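PDB 2RIH: conserved protein with 2 CBS domains from Pyrobaculum aerophilum, which binds AMP through a pair of CBS domains (a Bateman module) and probably senses adenine nucleotides in this hyperthermophilic archaeon. Local coordinates for residues Ser8-Arg13 with Arg120-Glu125; Val54-Ile59 with Asn100-Val105; Asp87-Ala92 with Arg126-Glu131; Glu94-His99 with Gly115-Arg120. All blocks are in the same frame, centred on the assembly; numbering follows the deposited sequence.

Contact 1: residues Ser8-Arg13 with Arg120-Glu125. With SO4 (sulfate ion), chain D.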
# COMPACT_ATOMS: atom_id res chain seq x y z
N SER A 8 -19.45 -0.66 4.44
CA SER A 8 -20.15 0.01 3.34
C SER A 8 -20.11 1.54 3.43
O SER A 8 -20.11 2.22 2.41
CB SER A 8 -21.61 -0.45 3.31
OG SER A 8 -22.28 -0.09 4.51
N GLU A 9 -20.08 2.07 4.65
CA GLU A 9 -20.06 3.51 4.89
C GLU A 9 -18.76 4.19 4.44
O GLU A 9 -18.72 5.41 4.29
CB GLU A 9 -20.29 3.80 6.37
CG GLU A 9 -21.61 3.30 6.91
CD GLU A 9 -21.80 3.59 8.38
OE1 GLU A 9 -21.58 4.76 8.78
OE2 GLU A 9 -22.18 2.67 9.12
N LEU A 10 -17.70 3.40 4.26
CA LEU A 10 -16.39 3.93 3.90
C LEU A 10 -15.98 3.62 2.46
O LEU A 10 -14.85 3.88 2.07
CB LEU A 10 -15.32 3.38 4.84
CG LEU A 10 -15.61 3.51 6.34
CD1 LEU A 10 -14.45 2.94 7.14
CD2 LEU A 10 -15.91 4.97 6.75
N LEU A 11 -16.89 3.07 1.66
CA LEU A 11 -16.59 2.75 0.28
C LEU A 11 -16.65 4.03 -0.56
O LEU A 11 -17.59 4.81 -0.44
CB LEU A 11 -17.55 1.69 -0.26
CG LEU A 11 -17.43 0.30 0.40
CD1 LEU A 11 -18.54 -0.62 -0.08
CD2 LEU A 11 -16.07 -0.32 0.13
N LYS A 12 -15.65 4.24 -1.40
CA LYS A 12 -15.53 5.51 -2.11
C LYS A 12 -15.96 5.45 -3.58
O LYS A 12 -16.82 6.23 -3.99
CB LYS A 12 -14.11 6.06 -1.90
CG LYS A 12 -13.99 6.67 -0.49
CD LYS A 12 -12.58 6.86 -0.00
CE LYS A 12 -12.59 7.34 1.46
NZ LYS A 12 -13.09 6.31 2.46
N ARG A 13 -15.39 4.53 -4.35
CA ARG A 13 -15.71 4.37 -5.77
C ARG A 13 -16.01 2.91 -6.11
O ARG A 13 -15.76 2.02 -5.29
CB ARG A 13 -14.53 4.85 -6.62
CG ARG A 13 -14.18 6.32 -6.46
CD ARG A 13 -15.29 7.23 -7.00
NE ARG A 13 -14.94 8.64 -6.86
CZ ARG A 13 -15.08 9.36 -5.75
NH1 ARG A 13 -14.72 10.64 -5.76
NH2 ARG A 13 -15.56 8.84 -4.63
N ARG A 120 -6.13 2.81 4.10
CA ARG A 120 -6.34 4.27 4.03
C ARG A 120 -7.70 4.70 4.53
O ARG A 120 -7.84 5.76 5.15
CB ARG A 120 -6.28 4.75 2.59
CG ARG A 120 -4.95 5.15 2.07
CD ARG A 120 -5.08 5.33 0.56
NE ARG A 120 -4.23 6.40 0.10
CZ ARG A 120 -3.19 6.28 -0.72
NH1 ARG A 120 -2.82 5.13 -1.26
NH2 ARG A 120 -2.54 7.39 -1.00
N ASP A 121 -8.72 3.90 4.20
CA ASP A 121 -10.11 4.21 4.56
C ASP A 121 -10.37 4.10 6.06
O ASP A 121 -11.24 4.80 6.61
CB ASP A 121 -11.07 3.28 3.82
CG ASP A 121 -10.97 3.40 2.31
OD1 ASP A 121 -11.10 4.53 1.79
OD2 ASP A 121 -10.78 2.35 1.64
N LEU A 122 -9.61 3.23 6.72
CA LEU A 122 -9.83 2.93 8.13
C LEU A 122 -8.97 3.73 9.09
O LEU A 122 -9.35 3.94 10.24
CB LEU A 122 -9.53 1.45 8.38
CG LEU A 122 -10.39 0.40 7.68
CD1 LEU A 122 -9.85 -0.98 7.98
CD2 LEU A 122 -11.84 0.53 8.12
N CYS A 123 -7.81 4.17 8.63
CA CYS A 123 -6.75 4.57 9.55
C CYS A 123 -6.48 6.06 9.67
O CYS A 123 -5.58 6.46 10.42
CB CYS A 123 -5.48 3.82 9.19
SG CYS A 123 -5.73 2.05 9.31
N PHE A 124 -7.25 6.89 8.96
CA PHE A 124 -7.05 8.34 9.01
C PHE A 124 -8.03 9.08 9.96
O PHE A 124 -7.59 9.88 10.80
CB PHE A 124 -7.13 8.94 7.60
CG PHE A 124 -5.94 8.61 6.71
CD1 PHE A 124 -4.70 8.25 7.24
CD2 PHE A 124 -6.06 8.73 5.33
CE1 PHE A 124 -3.62 7.97 6.40
CE2 PHE A 124 -4.98 8.47 4.49
CZ PHE A 124 -3.76 8.08 5.03
N GLU A 125 -9.32 8.83 9.83
CA GLU A 125 -10.31 9.58 10.61
C GLU A 125 -10.40 9.12 12.08
O GLU A 125 -10.52 7.94 12.36
CB GLU A 125 -11.69 9.49 9.97
CG GLU A 125 -12.69 10.42 10.61
CD GLU A 125 -14.08 10.30 10.04
OE1 GLU A 125 -14.25 9.66 8.98
OE2 GLU A 125 -15.00 10.84 10.67
S SO4 D . -5.32 2.37 -1.89
O1 SO4 D . -4.71 2.10 -0.60
O2 SO4 D . -6.62 3.00 -1.69
O3 SO4 D . -4.49 3.29 -2.64
O4 SO4 D . -5.47 1.14 -2.63
O HOH W 1 -13.05 2.62 0.04
O HOH W 2 -12.89 6.70 5.20
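K12 and D121 join the loop before strand 16-19 to the short helix 119-123: within a Bateman module (a pair of CBS motifs), the N-terminal segment packs here on the second CBS motif. The lysine can be followed outward. Its CB carries CG anti to the carbonyl carbon (chi1 -76°), which starts the chain toward the helix. CD then passes 3.3 Å from D121 OD1, CE comes slightly nearer, and a bend at chi4 turns NZ back to the same oxygen. NZ donates to D121 OD1 at 2.8 Å, a salt bridge that approaches from above the carboxylate plane, 38° out of it. A second bond folds the ammonium onto its own segment, NZ to L10 O at 3.0 Å. A lysine suits this place because its long methylene chain can lie alongside the aspartate while the tip serves several acceptors. D121, seen to bind AMP, turns its other oxygen, OD2, to the backbone N of S118, so both oxygens of the carboxylate are engaged. Next to the polar pair, L10 CD1 meets L122 CD2 at 3.7 Å, the two leucines crossing at about a right angle; V89 of helix 89-99 packs on both. One water completes the bridge, accepting from K12 NZ at 2.8 Å and donating to D121 O at 2.9 Å.

Contact 2: residues Val54-Ile59 with Asn100-Val105. With SO4 (sulfate ion), chain C; SO4 (sulfate ion), chain F; SO4 (sulfate ion), chain D.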
# COMPACT_ATOMS: atom_id res chain seq x y z
N VAL A 54 -5.56 -9.22 -7.19
CA VAL A 54 -4.22 -8.84 -7.58
C VAL A 54 -3.98 -7.42 -7.09
O VAL A 54 -4.71 -6.50 -7.45
CB VAL A 54 -4.04 -8.87 -9.11
CG1 VAL A 54 -2.60 -8.49 -9.49
CG2 VAL A 54 -4.38 -10.24 -9.66
N SER A 55 -2.98 -7.24 -6.23
CA SER A 55 -2.62 -5.91 -5.77
C SER A 55 -1.33 -5.45 -6.44
O SER A 55 -0.61 -6.23 -7.07
CB SER A 55 -2.46 -5.88 -4.26
OG SER A 55 -1.39 -6.70 -3.86
N GLU A 56 -1.06 -4.16 -6.30
CA GLU A 56 0.19 -3.55 -6.73
C GLU A 56 1.40 -4.27 -6.13
O GLU A 56 2.48 -4.28 -6.72
CB GLU A 56 0.20 -2.06 -6.36
CG GLU A 56 0.09 -1.78 -4.88
CD GLU A 56 -0.18 -0.32 -4.59
OE1 GLU A 56 -0.89 -0.04 -3.61
OE2 GLU A 56 0.30 0.55 -5.34
N ARG A 57 1.21 -4.86 -4.95
CA ARG A 57 2.25 -5.67 -4.34
C ARG A 57 2.57 -6.94 -5.12
O ARG A 57 3.72 -7.36 -5.20
CB ARG A 57 1.88 -6.02 -2.91
CG ARG A 57 3.00 -6.78 -2.23
CD ARG A 57 3.14 -6.43 -0.78
NE ARG A 57 3.44 -5.02 -0.60
CZ ARG A 57 3.73 -4.46 0.57
NH1 ARG A 57 3.78 -5.21 1.67
NH2 ARG A 57 3.96 -3.17 0.64
N ASP A 58 1.53 -7.57 -5.68
CA ASP A 58 1.72 -8.76 -6.51
C ASP A 58 2.40 -8.38 -7.82
O ASP A 58 3.26 -9.10 -8.33
CB ASP A 58 0.37 -9.44 -6.78
CG ASP A 58 -0.29 -9.94 -5.51
OD1 ASP A 58 0.35 -10.69 -4.72
OD2 ASP A 58 -1.47 -9.60 -5.30
N ILE A 59 2.00 -7.24 -8.38
CA ILE A 59 2.63 -6.71 -9.59
C ILE A 59 4.10 -6.36 -9.32
O ILE A 59 4.97 -6.60 -10.17
CB ILE A 59 1.82 -5.50 -10.11
CG1 ILE A 59 0.48 -6.00 -10.67
CG2 ILE A 59 2.63 -4.71 -11.17
CD1 ILE A 59 -0.61 -4.94 -10.79
N ASN A 100 -2.00 -9.96 7.13
CA ASN A 100 -0.86 -9.15 6.68
C ASN A 100 -1.10 -8.50 5.32
O ASN A 100 -0.21 -8.49 4.46
CB ASN A 100 0.44 -9.99 6.67
CG ASN A 100 0.80 -10.53 8.03
OD1 ASN A 100 0.57 -9.88 9.05
ND2 ASN A 100 1.38 -11.73 8.07
N ILE A 101 -2.31 -7.96 5.16
CA ILE A 101 -2.72 -7.30 3.92
C ILE A 101 -3.21 -5.89 4.23
O ILE A 101 -3.38 -5.51 5.40
CB ILE A 101 -3.82 -8.11 3.15
CG1 ILE A 101 -5.07 -8.35 4.01
CG2 ILE A 101 -3.26 -9.43 2.62
CD1 ILE A 101 -6.10 -9.31 3.36
N ARG A 102 -3.39 -5.10 3.18
CA ARG A 102 -3.78 -3.72 3.35
C ARG A 102 -5.09 -3.40 2.66
O ARG A 102 -5.47 -2.24 2.55
CB ARG A 102 -2.67 -2.80 2.87
CG ARG A 102 -1.44 -2.87 3.74
CD ARG A 102 -0.29 -2.13 3.10
NE ARG A 102 -0.06 -2.66 1.76
CZ ARG A 102 0.56 -2.00 0.79
NH1 ARG A 102 1.06 -0.79 1.00
NH2 ARG A 102 0.68 -2.57 -0.40
N HIS A 103 -5.78 -4.44 2.21
CA HIS A 103 -7.08 -4.33 1.57
C HIS A 103 -7.94 -5.51 1.98
O HIS A 103 -7.41 -6.54 2.41
CB HIS A 103 -6.96 -4.36 0.04
CG HIS A 103 -6.21 -3.20 -0.53
ND1 HIS A 103 -4.84 -3.19 -0.66
CD2 HIS A 103 -6.64 -2.01 -1.01
CE1 HIS A 103 -4.46 -2.04 -1.19
NE2 HIS A 103 -5.53 -1.30 -1.40
N VAL A 104 -9.26 -5.34 1.88
CA VAL A 104 -10.20 -6.45 1.94
C VAL A 104 -11.27 -6.22 0.89
O VAL A 104 -11.63 -5.07 0.57
CB VAL A 104 -10.89 -6.64 3.33
CG1 VAL A 104 -9.90 -7.15 4.35
CG2 VAL A 104 -11.57 -5.36 3.81
N VAL A 105 -11.76 -7.32 0.34
CA VAL A 105 -12.86 -7.29 -0.62
C VAL A 105 -14.16 -7.24 0.16
O VAL A 105 -14.39 -8.07 1.04
CB VAL A 105 -12.80 -8.53 -1.54
CG1 VAL A 105 -13.99 -8.56 -2.49
CG2 VAL A 105 -11.49 -8.53 -2.32
S SO4 C . -1.93 -5.46 -0.30
O1 SO4 C . -1.13 -5.46 0.92
O2 SO4 C . -3.34 -5.48 0.07
O3 SO4 C . -1.68 -4.25 -1.08
O4 SO4 C . -1.58 -6.63 -1.07
S SO4 F . 3.90 -1.29 4.06
O1 SO4 F . 5.05 -0.51 3.63
O2 SO4 F . 3.93 -1.47 5.50
O3 SO4 F . 2.68 -0.59 3.72
O4 SO4 F . 3.93 -2.58 3.41
S SO4 D . -5.32 2.37 -1.89
O1 SO4 D . -4.71 2.10 -0.60
O2 SO4 D . -6.62 3.00 -1.69
O3 SO4 D . -4.49 3.29 -2.64
O4 SO4 D . -5.47 1.14 -2.63
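The backbones of R57 and R102 stay well apart, the closest CA atoms of 54-59 and 100-105 being those of R57 and I101 at 9.8 Å, so long side chains and anions span the interval between helix 56-64 and strand 103-107. The guanidinium of R57 lies flat on that of R102, with centres 4.0 Å apart and planes at 30°, although the two chains cross at about a right angle. R57 sends CG anti to its own N (chi1 -176°) and bends twice further out. Two cations can lie so close probably because the surrounding anions offset their charges: R57 NH2 donates at 2.8 Å to O4 of the chain F sulfate, an ion bound also by H103 and S118 of the second subunit, and E56 of that subunit forms salt bridges with both arginines. Arginine suits both places, its flat face free to stack while its N-H groups bind anions. S55, R57, R102 and H103 all belong to AMP sites of the Bateman module, and the chain C and D sulfates, probably from the crystallisation liquor, occupy the cleft between its two CBS motifs. S55 OG donates to O4 of the chain C sulfate at 2.8 Å, while R102 NE points almost straight at its O1, 3.1 Å away at 174°. H103 uses both ring nitrogens along its edge: ND1 gives a bond of 2.8 Å to O2 of that sulfate, and NE2 one of 2.7 Å to O4 of the chain D sulfate. S55 and D58 form a capping box, in which S55 N donates to D58 OD2 at 3.0 Å.

Contact 3: residues Asp87-Ala92 with Arg126-Glu131. With SO4 (sulfate ion), chain I.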
# COMPACT_ATOMS: atom_id res chain seq x y z
N ASP A 87 -20.62 -5.66 7.95
CA ASP A 87 -19.68 -5.84 9.06
C ASP A 87 -19.20 -4.50 9.60
O ASP A 87 -19.02 -3.56 8.83
CB ASP A 87 -18.45 -6.65 8.63
CG ASP A 87 -18.71 -8.14 8.56
OD1 ASP A 87 -19.69 -8.60 9.18
OD2 ASP A 87 -17.93 -8.83 7.88
N PRO A 88 -19.01 -4.41 10.93
CA PRO A 88 -18.34 -3.26 11.51
C PRO A 88 -16.89 -3.16 11.03
O PRO A 88 -16.24 -4.18 10.77
CB PRO A 88 -18.39 -3.51 13.02
CG PRO A 88 -18.68 -4.96 13.17
CD PRO A 88 -19.45 -5.37 11.97
N VAL A 89 -16.39 -1.94 10.93
CA VAL A 89 -15.06 -1.72 10.38
C VAL A 89 -13.93 -2.43 11.15
O VAL A 89 -12.87 -2.67 10.58
CB VAL A 89 -14.76 -0.20 10.24
CG1 VAL A 89 -15.76 0.44 9.27
CG2 VAL A 89 -14.80 0.50 11.59
N HIS A 90 -14.15 -2.77 12.43
CA HIS A 90 -13.13 -3.46 13.21
C HIS A 90 -12.87 -4.88 12.69
O HIS A 90 -11.76 -5.41 12.84
CB HIS A 90 -13.45 -3.47 14.72
CG HIS A 90 -14.51 -4.45 15.13
ND1 HIS A 90 -14.25 -5.80 15.29
CD2 HIS A 90 -15.81 -4.28 15.46
CE1 HIS A 90 -15.35 -6.42 15.67
NE2 HIS A 90 -16.32 -5.52 15.79
N VAL A 91 -13.90 -5.49 12.08
CA VAL A 91 -13.76 -6.79 11.44
C VAL A 91 -12.80 -6.72 10.24
O VAL A 91 -12.03 -7.65 10.01
CB VAL A 91 -15.12 -7.37 10.99
CG1 VAL A 91 -14.93 -8.61 10.13
CG2 VAL A 91 -15.98 -7.69 12.20
N ALA A 92 -12.86 -5.62 9.48
CA ALA A 92 -11.97 -5.43 8.33
C ALA A 92 -10.53 -5.19 8.78
O ALA A 92 -9.60 -5.83 8.26
CB ALA A 92 -12.44 -4.27 7.46
N ARG A 126 -10.36 10.09 12.99
CA ARG A 126 -10.33 9.83 14.43
C ARG A 126 -11.47 8.96 14.94
O ARG A 126 -11.23 8.02 15.69
CB ARG A 126 -10.33 11.13 15.24
CG ARG A 126 -9.03 11.41 15.96
CD ARG A 126 -8.11 12.38 15.22
NE ARG A 126 -7.14 12.95 16.16
CZ ARG A 126 -7.43 13.84 17.10
NH1 ARG A 126 -8.68 14.31 17.24
NH2 ARG A 126 -6.48 14.28 17.91
N ALA A 127 -12.69 9.32 14.56
CA ALA A 127 -13.88 8.56 14.95
C ALA A 127 -13.74 7.09 14.58
O ALA A 127 -14.22 6.21 15.30
CB ALA A 127 -15.13 9.15 14.29
N ILE A 128 -13.09 6.82 13.45
CA ILE A 128 -12.88 5.46 12.99
C ILE A 128 -11.78 4.79 13.84
O ILE A 128 -11.97 3.68 14.33
CB ILE A 128 -12.55 5.41 11.48
CG1 ILE A 128 -13.62 6.15 10.66
CG2 ILE A 128 -12.43 3.96 11.02
CD1 ILE A 128 -13.38 6.18 9.17
N LEU A 129 -10.66 5.48 14.02
CA LEU A 129 -9.58 5.02 14.90
C LEU A 129 -10.10 4.68 16.30
O LEU A 129 -9.74 3.65 16.88
CB LEU A 129 -8.47 6.07 15.03
CG LEU A 129 -7.65 6.40 13.78
CD1 LEU A 129 -6.59 7.45 14.08
CD2 LEU A 129 -7.01 5.14 13.21
N LEU A 130 -10.96 5.55 16.82
CA LEU A 130 -11.54 5.37 18.15
C LEU A 130 -12.32 4.06 18.19
O LEU A 130 -12.16 3.25 19.10
CB LEU A 130 -12.45 6.56 18.48
CG LEU A 130 -12.84 6.84 19.93
CD1 LEU A 130 -11.63 7.17 20.79
CD2 LEU A 130 -13.84 7.99 19.97
N GLU A 131 -13.11 3.84 17.15
CA GLU A 131 -13.91 2.63 17.03
C GLU A 131 -13.04 1.38 16.86
O GLU A 131 -13.35 0.32 17.42
CB GLU A 131 -14.91 2.77 15.89
CG GLU A 131 -16.12 1.90 16.07
CD GLU A 131 -17.22 2.25 15.09
OE1 GLU A 131 -17.83 3.32 15.26
OE2 GLU A 131 -17.48 1.43 14.19
S SO4 I . -10.95 13.90 12.50
O1 SO4 I . -10.12 14.76 13.33
O2 SO4 I . -12.07 13.40 13.29
O3 SO4 I . -11.50 14.64 11.37
O4 SO4 I . -10.13 12.80 12.01
O HOH W 3 -16.13 -1.10 14.28
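E131 OE2 is the polar atom gripped here, accepting a hydrogen bond from a water at 2.9 Å and another from the backbone N of I5, near the start of the chain. The same water accepts from H90 N at 3.2 Å, an amide in the first turn of helix 89-99, and so links that helix start to helix 126-134. Glutamate suits the place because its reach carries a carboxylate to I5 N and to the water held by H90 N: CG stands anti to the backbone N (chi1 -154°), and the chain runs extended beyond it, crossing the side chain of V89 at about a right angle. OE2 comes within 3.8 Å of V89 CG2, so the valine methyl packs beside the carboxylate. V89 CG2 also meets I128 CG2 at 4.2 Å; both residues are buried. Two beta-branched residues fit well here, since each holds methyl groups close to its helix, and L10 and I5 pack against V89 from neighbouring parts of the chain. The contact thus lays the C-terminal helix 126-134 over the first turn of helix 89-99 of the second CBS motif, while L129 packs on L129 of the second subunit. I5 N directly, and the start of helix 89-99 through the water, would probably help to stabilise the negative charge of E131.

Contact 4: residues Glu94-His99 with Gly115-Arg120. With SO4 (sulfate ion), chain D.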
# COMPACT_ATOMS: atom_id res chain seq x y z
N GLU A 94 -9.12 -6.07 11.59
CA GLU A 94 -8.61 -7.32 12.12
C GLU A 94 -8.19 -8.29 11.01
O GLU A 94 -7.09 -8.87 11.06
CB GLU A 94 -9.64 -7.98 13.05
CG GLU A 94 -9.06 -9.04 13.97
CD GLU A 94 -7.92 -8.54 14.85
OE1 GLU A 94 -7.91 -7.33 15.22
OE2 GLU A 94 -7.04 -9.35 15.18
N LYS A 95 -9.02 -8.44 9.99
CA LYS A 95 -8.66 -9.28 8.84
C LYS A 95 -7.39 -8.77 8.14
O LYS A 95 -6.54 -9.56 7.74
CB LYS A 95 -9.81 -9.42 7.82
CG LYS A 95 -10.88 -10.43 8.24
CD LYS A 95 -11.24 -11.38 7.10
CE LYS A 95 -12.21 -12.48 7.55
NZ LYS A 95 -12.14 -13.70 6.67
N MET A 96 -7.26 -7.45 8.00
CA MET A 96 -6.05 -6.88 7.42
C MET A 96 -4.84 -7.23 8.27
O MET A 96 -3.81 -7.65 7.74
CB MET A 96 -6.15 -5.36 7.28
CG MET A 96 -7.03 -4.92 6.15
SD MET A 96 -7.13 -3.14 6.07
CE MET A 96 -8.64 -2.99 5.13
N ARG A 97 -4.96 -7.04 9.58
CA ARG A 97 -3.88 -7.32 10.53
C ARG A 97 -3.49 -8.80 10.52
O ARG A 97 -2.30 -9.13 10.43
CB ARG A 97 -4.28 -6.91 11.96
CG ARG A 97 -3.26 -7.33 13.04
CD ARG A 97 -3.55 -6.73 14.43
NE ARG A 97 -4.39 -7.57 15.28
CZ ARG A 97 -3.97 -8.61 16.01
NH1 ARG A 97 -2.70 -9.00 15.98
NH2 ARG A 97 -4.84 -9.28 16.75
N ARG A 98 -4.48 -9.67 10.62
CA ARG A 98 -4.24 -11.11 10.75
C ARG A 98 -3.78 -11.78 9.46
O ARG A 98 -3.12 -12.81 9.51
CB ARG A 98 -5.48 -11.83 11.31
CG ARG A 98 -5.93 -11.37 12.70
CD ARG A 98 -4.79 -11.33 13.72
NE ARG A 98 -3.93 -12.52 13.67
CZ ARG A 98 -4.08 -13.61 14.41
NH1 ARG A 98 -5.08 -13.73 15.29
NH2 ARG A 98 -3.23 -14.62 14.26
N HIS A 99 -4.12 -11.22 8.31
CA HIS A 99 -3.65 -11.77 7.03
C HIS A 99 -2.47 -11.00 6.44
O HIS A 99 -1.99 -11.36 5.37
CB HIS A 99 -4.81 -11.85 6.04
CG HIS A 99 -5.81 -12.91 6.40
ND1 HIS A 99 -5.76 -14.18 5.88
CD2 HIS A 99 -6.87 -12.89 7.25
CE1 HIS A 99 -6.76 -14.90 6.38
NE2 HIS A 99 -7.44 -14.13 7.22
N GLY A 115 -17.38 -3.66 -3.02
CA GLY A 115 -16.27 -2.75 -3.10
C GLY A 115 -15.02 -3.36 -2.55
O GLY A 115 -14.96 -4.58 -2.26
N VAL A 116 -14.01 -2.50 -2.43
CA VAL A 116 -12.74 -2.84 -1.84
C VAL A 116 -12.42 -1.75 -0.81
O VAL A 116 -12.46 -0.55 -1.11
CB VAL A 116 -11.62 -2.91 -2.90
CG1 VAL A 116 -10.23 -3.06 -2.23
CG2 VAL A 116 -11.89 -4.05 -3.88
N LEU A 117 -12.12 -2.19 0.40
CA LEU A 117 -11.78 -1.30 1.50
C LEU A 117 -10.26 -1.34 1.68
O LEU A 117 -9.65 -2.40 1.68
CB LEU A 117 -12.49 -1.78 2.76
CG LEU A 117 -12.51 -0.87 3.99
CD1 LEU A 117 -13.44 0.32 3.77
CD2 LEU A 117 -12.93 -1.67 5.23
N SER A 118 -9.67 -0.16 1.82
CA SER A 118 -8.25 -0.01 2.02
C SER A 118 -7.94 0.35 3.47
O SER A 118 -8.79 0.85 4.20
CB SER A 118 -7.72 1.10 1.12
OG SER A 118 -6.40 1.41 1.45
N ILE A 119 -6.69 0.12 3.86
CA ILE A 119 -6.17 0.58 5.14
C ILE A 119 -6.23 2.13 5.24
O ILE A 119 -6.40 2.69 6.32
CB ILE A 119 -4.74 0.03 5.35
CG1 ILE A 119 -4.32 0.16 6.81
CG2 ILE A 119 -3.72 0.73 4.42
CD1 ILE A 119 -3.14 -0.72 7.16
N ARG A 120 -6.13 2.81 4.10
CA ARG A 120 -6.34 4.27 4.03
C ARG A 120 -7.70 4.70 4.53
O ARG A 120 -7.84 5.76 5.15
CB ARG A 120 -6.28 4.75 2.59
CG ARG A 120 -4.95 5.15 2.07
CD ARG A 120 -5.08 5.33 0.56
NE ARG A 120 -4.23 6.40 0.10
CZ ARG A 120 -3.19 6.28 -0.72
NH1 ARG A 120 -2.82 5.13 -1.26
NH2 ARG A 120 -2.54 7.39 -1.00
S SO4 D . -5.32 2.37 -1.89
O1 SO4 D . -4.71 2.10 -0.60
O2 SO4 D . -6.62 3.00 -1.69
O3 SO4 D . -4.49 3.29 -2.64
O4 SO4 D . -5.47 1.14 -2.63
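The apolar contacts all run through M96, whose side chain points from helix 89-99 at the place where strand 113-118 gives way to helix 119-123. CG is anti to the carbonyl carbon (chi1 -75°) and the chain is extended beyond it, so that CE leads to the end of the strand and SD lies beside I119. SD is 4.0 Å from I119 CB, and CE stands 4.5 Å from L117 CD2. Methionine suits the spot because its unbranched, flexible end can lie against the backbone as well as side chains. Against the backbone, CE comes 3.6 Å from L117 O and 3.8 Å from S118 C, covering the link between the two residues. This is the helix-on-sheet layer of the second CBS motif: helix 89-99 precedes strand 103-107, whose antiparallel neighbour is 113-118, and V104 and L122 also border M96, while F124 of the second subunit packs on it from across the dimer. Polar contacts belong to S118, which points away from the methionine. As N-cap of helix 119-123, S118 OG accepts from R120 N at 3.0 Å. The same hydroxyl donates to O1 of the chain D sulfate at 2.7 Å, in a site seen to hold AMP; serine suits the place because one hydroxyl can cap the helix and also donate to the anion. R120 NH1 adds a weak bond to sulfate O3, 2.8 Å long but bent to 120°.

Overall arrangement
Contacts 1, 3 and 4 cluster round the second CBS motif, with centres 10 to 11 Å apart, contact 1 bringing in the N-terminal segment, while contact 2 joins helix 56-64 to strand 103-107. L122 CD1 of contact 1 lies 3.7 Å from M96 CE of contact 4, and L10 CD1 of contact 1 is 3.5 Å from V89 CG1 of contact 3, so one apolar core runs through all three. Contact 2 joins contact 4 through neighbouring strands of a sheet, V104 O lying 2.9 Å from L117 N. Contacts 1, 2 and 4 converge on the chain D sulfate in an AMP site; contact 3 lies farther off, its centre about 20 Å from that of contact 2.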